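Local coordinates for inositol monophosphatase (Staphylococcus aureus, PDB 5J16), which probably hydrolyses inositol monophosphates to myo-inositol and inorganic phosphate in a metal-dependent reaction, at residues A[71-76]-A[89-94]. Sequence-based numbering, arbitrary orientation.
Sequences LGEEGH and VVDPID. With CA (calcium ion), chain F; CA (calcium ion), chain E; IPD (D-myo-inositol-1-phosphate), chain G.
Glu73 and Asp91 meet through a calcium ion rather than directly: Glu73 OE1 lies 2.2 Å and Asp91 OD1 2.4 Å from the ion of chain F, while the two oxygens stay 3.4 Å apart. The two carboxylates, their planes 73° apart, each give one oxygen to this ion. Asp91 is the carboxylate that bridges the two ions, since its OD2 binds the second calcium (chain E) at 2.2 Å; CG anti to the backbone N (chi1 -165°) places it there. Ile93 O completes the protein share of the first site, and Asp94 OD1, with Asp216, that of the second. Phosphate oxygen O9 of the inositol phosphate spans both metals, and the second calcium also binds ester oxygen O1 (2.4 Å). Asp94 OD1 accepts a hydrogen bond from inositol O2 (2.7 Å), and a water on the second calcium donates to Glu73 OE1.

Behind the metals, strands 69-72 and 86-91 run parallel. Val90 N donates to Leu71 O (2.9 Å, 156° at the hydrogen), and the CB atoms of Leu71 and Val89 pack at 4.0 Å. Asp94 OD2 is held by Ser191 and Ala193.

Gly-Glu-Glu and Asp-Pro-Ile-Asp are family motifs supplying ligands; of the glutamates, Glu73 is the one bound here. Two cations on O9 would probably make the phosphorus more electrophilic, and the one on O1 could stabilise the leaving alkoxide, although calcium commonly inhibits these magnesium-dependent enzymes, consistent with the intact ligand.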
loop_
_atom_site.group_PDB
_atom_site.type_symbol
_atom_site.label_atom_id
_atom_site.label_comp_id
_atom_site.label_asym_id
_atom_site.label_seq_id
_atom_site.Cartn_x
_atom_site.Cartn_y
_atom_site.Cartn_z
ATOM N N LEU A 71 25.281 2.422 13.088
ATOM C CA LEU A 71 24.555 3.654 12.748
ATOM C C LEU A 71 23.075 3.368 12.871
ATOM O O LEU A 71 22.522 2.671 12.029
ATOM C CB LEU A 71 24.893 4.092 11.324
ATOM C CG LEU A 71 24.261 5.364 10.762
ATOM C CD1 LEU A 71 24.442 6.601 11.646
ATOM C CD2 LEU A 71 24.868 5.620 9.396
ATOM N N GLY A 72 22.448 3.889 13.924
ATOM C CA GLY A 72 21.040 3.632 14.210
ATOM C C GLY A 72 20.202 4.885 14.302
ATOM O O GLY A 72 20.724 5.956 14.622
ATOM N N GLU A 73 18.891 4.751 14.053
ATOM C CA GLU A 73 17.999 5.916 14.088
ATOM C C GLU A 73 17.743 6.390 15.497
ATOM O O GLU A 73 17.911 7.576 15.784
ATOM C CB GLU A 73 16.706 5.702 13.289
ATOM C CG GLU A 73 15.409 5.313 13.990
ATOM C CD GLU A 73 14.230 6.034 13.377
ATOM O OE1 GLU A 73 13.427 5.365 12.698
ATOM O OE2 GLU A 73 14.140 7.273 13.559
ATOM N N GLU A 74 17.395 5.452 16.383
ATOM C CA GLU A 74 17.120 5.759 17.803
ATOM C C GLU A 74 18.417 5.961 18.632
ATOM O O GLU A 74 18.455 5.639 19.826
ATOM C CB GLU A 74 16.169 4.707 18.439
ATOM C CG GLU A 74 14.728 5.178 18.638
ATOM C CD GLU A 74 13.937 5.302 17.345
ATOM O OE1 GLU A 74 13.931 4.338 16.548
ATOM O OE2 GLU A 74 13.293 6.354 17.134
ATOM N N GLY A 75 19.477 6.460 17.979
ATOM C CA GLY A 75 20.533 7.199 18.648
ATOM C C GLY A 75 21.808 6.436 18.875
ATOM O O GLY A 75 22.328 6.408 19.991
ATOM N N HIS A 76 22.321 5.804 17.826
ATOM C CA HIS A 76 23.646 5.180 17.865
ATOM C C HIS A 76 24.422 5.623 16.638
ATOM O O HIS A 76 23.909 5.576 15.530
ATOM C CB HIS A 76 23.552 3.654 17.877
ATOM C CG HIS A 76 23.044 3.081 19.161
ATOM N ND1 HIS A 76 21.726 2.708 19.343
ATOM C CD2 HIS A 76 23.680 2.789 20.318
ATOM C CE1 HIS A 76 21.569 2.224 20.561
ATOM N NE2 HIS A 76 22.739 2.262 21.173
ATOM N N VAL A 89 24.027 -0.465 9.658
ATOM C CA VAL A 89 23.108 0.676 9.565
ATOM C C VAL A 89 21.696 0.126 9.701
ATOM O O VAL A 89 21.187 -0.535 8.827
ATOM C CB VAL A 89 23.483 1.688 8.411
ATOM C CG1 VAL A 89 24.468 1.145 7.388
ATOM C CG2 VAL A 89 22.308 2.366 7.783
ATOM N N VAL A 90 21.124 0.348 10.881
ATOM C CA VAL A 90 19.920 -0.301 11.306
ATOM C C VAL A 90 18.775 0.655 11.578
ATOM O O VAL A 90 18.919 1.711 12.149
ATOM C CB VAL A 90 20.131 -1.398 12.429
ATOM C CG1 VAL A 90 21.597 -1.731 12.705
ATOM C CG2 VAL A 90 19.316 -1.179 13.709
ATOM N N ASP A 91 17.622 0.233 11.093
ATOM C CA ASP A 91 16.339 0.797 11.432
ATOM C C ASP A 91 15.652 -0.378 12.080
ATOM O O ASP A 91 15.380 -1.367 11.417
ATOM C CB ASP A 91 15.598 1.256 10.167
ATOM C CG ASP A 91 14.430 2.157 10.465
ATOM O OD1 ASP A 91 13.980 2.186 11.620
ATOM O OD2 ASP A 91 13.954 2.816 9.504
ATOM N N PRO A 92 15.447 -0.312 13.393
ATOM C CA PRO A 92 14.810 -1.438 14.102
ATOM C C PRO A 92 13.329 -1.640 13.773
ATOM O O PRO A 92 12.880 -2.772 13.802
ATOM C CB PRO A 92 15.000 -1.070 15.573
ATOM C CG PRO A 92 15.113 0.420 15.568
ATOM C CD PRO A 92 15.917 0.725 14.332
ATOM N N ILE A 93 12.572 -0.571 13.502
ATOM C CA ILE A 93 11.185 -0.690 12.982
ATOM C C ILE A 93 11.012 0.407 11.941
ATOM O O ILE A 93 10.839 1.565 12.304
ATOM C CB ILE A 93 10.054 -0.528 14.065
ATOM C CG1 ILE A 93 9.958 -1.762 14.983
ATOM C CG2 ILE A 93 8.677 -0.350 13.422
ATOM C CD1 ILE A 93 10.708 -1.637 16.287
ATOM N N ASP A 94 11.079 0.025 10.659
ATOM C CA ASP A 94 10.737 0.905 9.581
ATOM C C ASP A 94 9.260 0.725 9.323
ATOM O O ASP A 94 8.818 -0.363 9.054
ATOM C CB ASP A 94 11.557 0.632 8.331
ATOM C CG ASP A 94 11.363 1.720 7.248
ATOM O OD1 ASP A 94 11.496 2.934 7.572
ATOM O OD2 ASP A 94 11.028 1.369 6.096
HETATM CA CA CA F . 12.340 3.466 12.880
HETATM CA CA CA E . 12.516 4.444 9.075
HETATM C C1 IPD G . 9.583 6.244 7.943
HETATM C C2 IPD G . 9.047 5.236 6.942
HETATM C C3 IPD G . 7.999 5.994 6.077
HETATM C C4 IPD G . 8.640 7.124 5.273
HETATM C C5 IPD G . 9.354 8.125 6.188
HETATM C C6 IPD G . 10.334 7.392 7.189
HETATM P P1 IPD G . 9.958 5.251 10.449
HETATM O O1 IPD G . 10.441 5.658 8.906
HETATM O O2 IPD G . 10.121 4.699 6.119
HETATM O O3 IPD G . 7.302 5.146 5.195
HETATM O O4 IPD G . 7.628 7.855 4.631
HETATM O O5 IPD G . 10.054 9.026 5.315
HETATM O O6 IPD G . 10.806 8.309 8.141
HETATM O O7 IPD G . 9.724 6.409 11.382
HETATM O O8 IPD G . 8.599 4.368 10.269
HETATM O O9 IPD G . 11.139 4.219 10.936
HETATM O O HOH W 1 13.644 6.385 9.971
#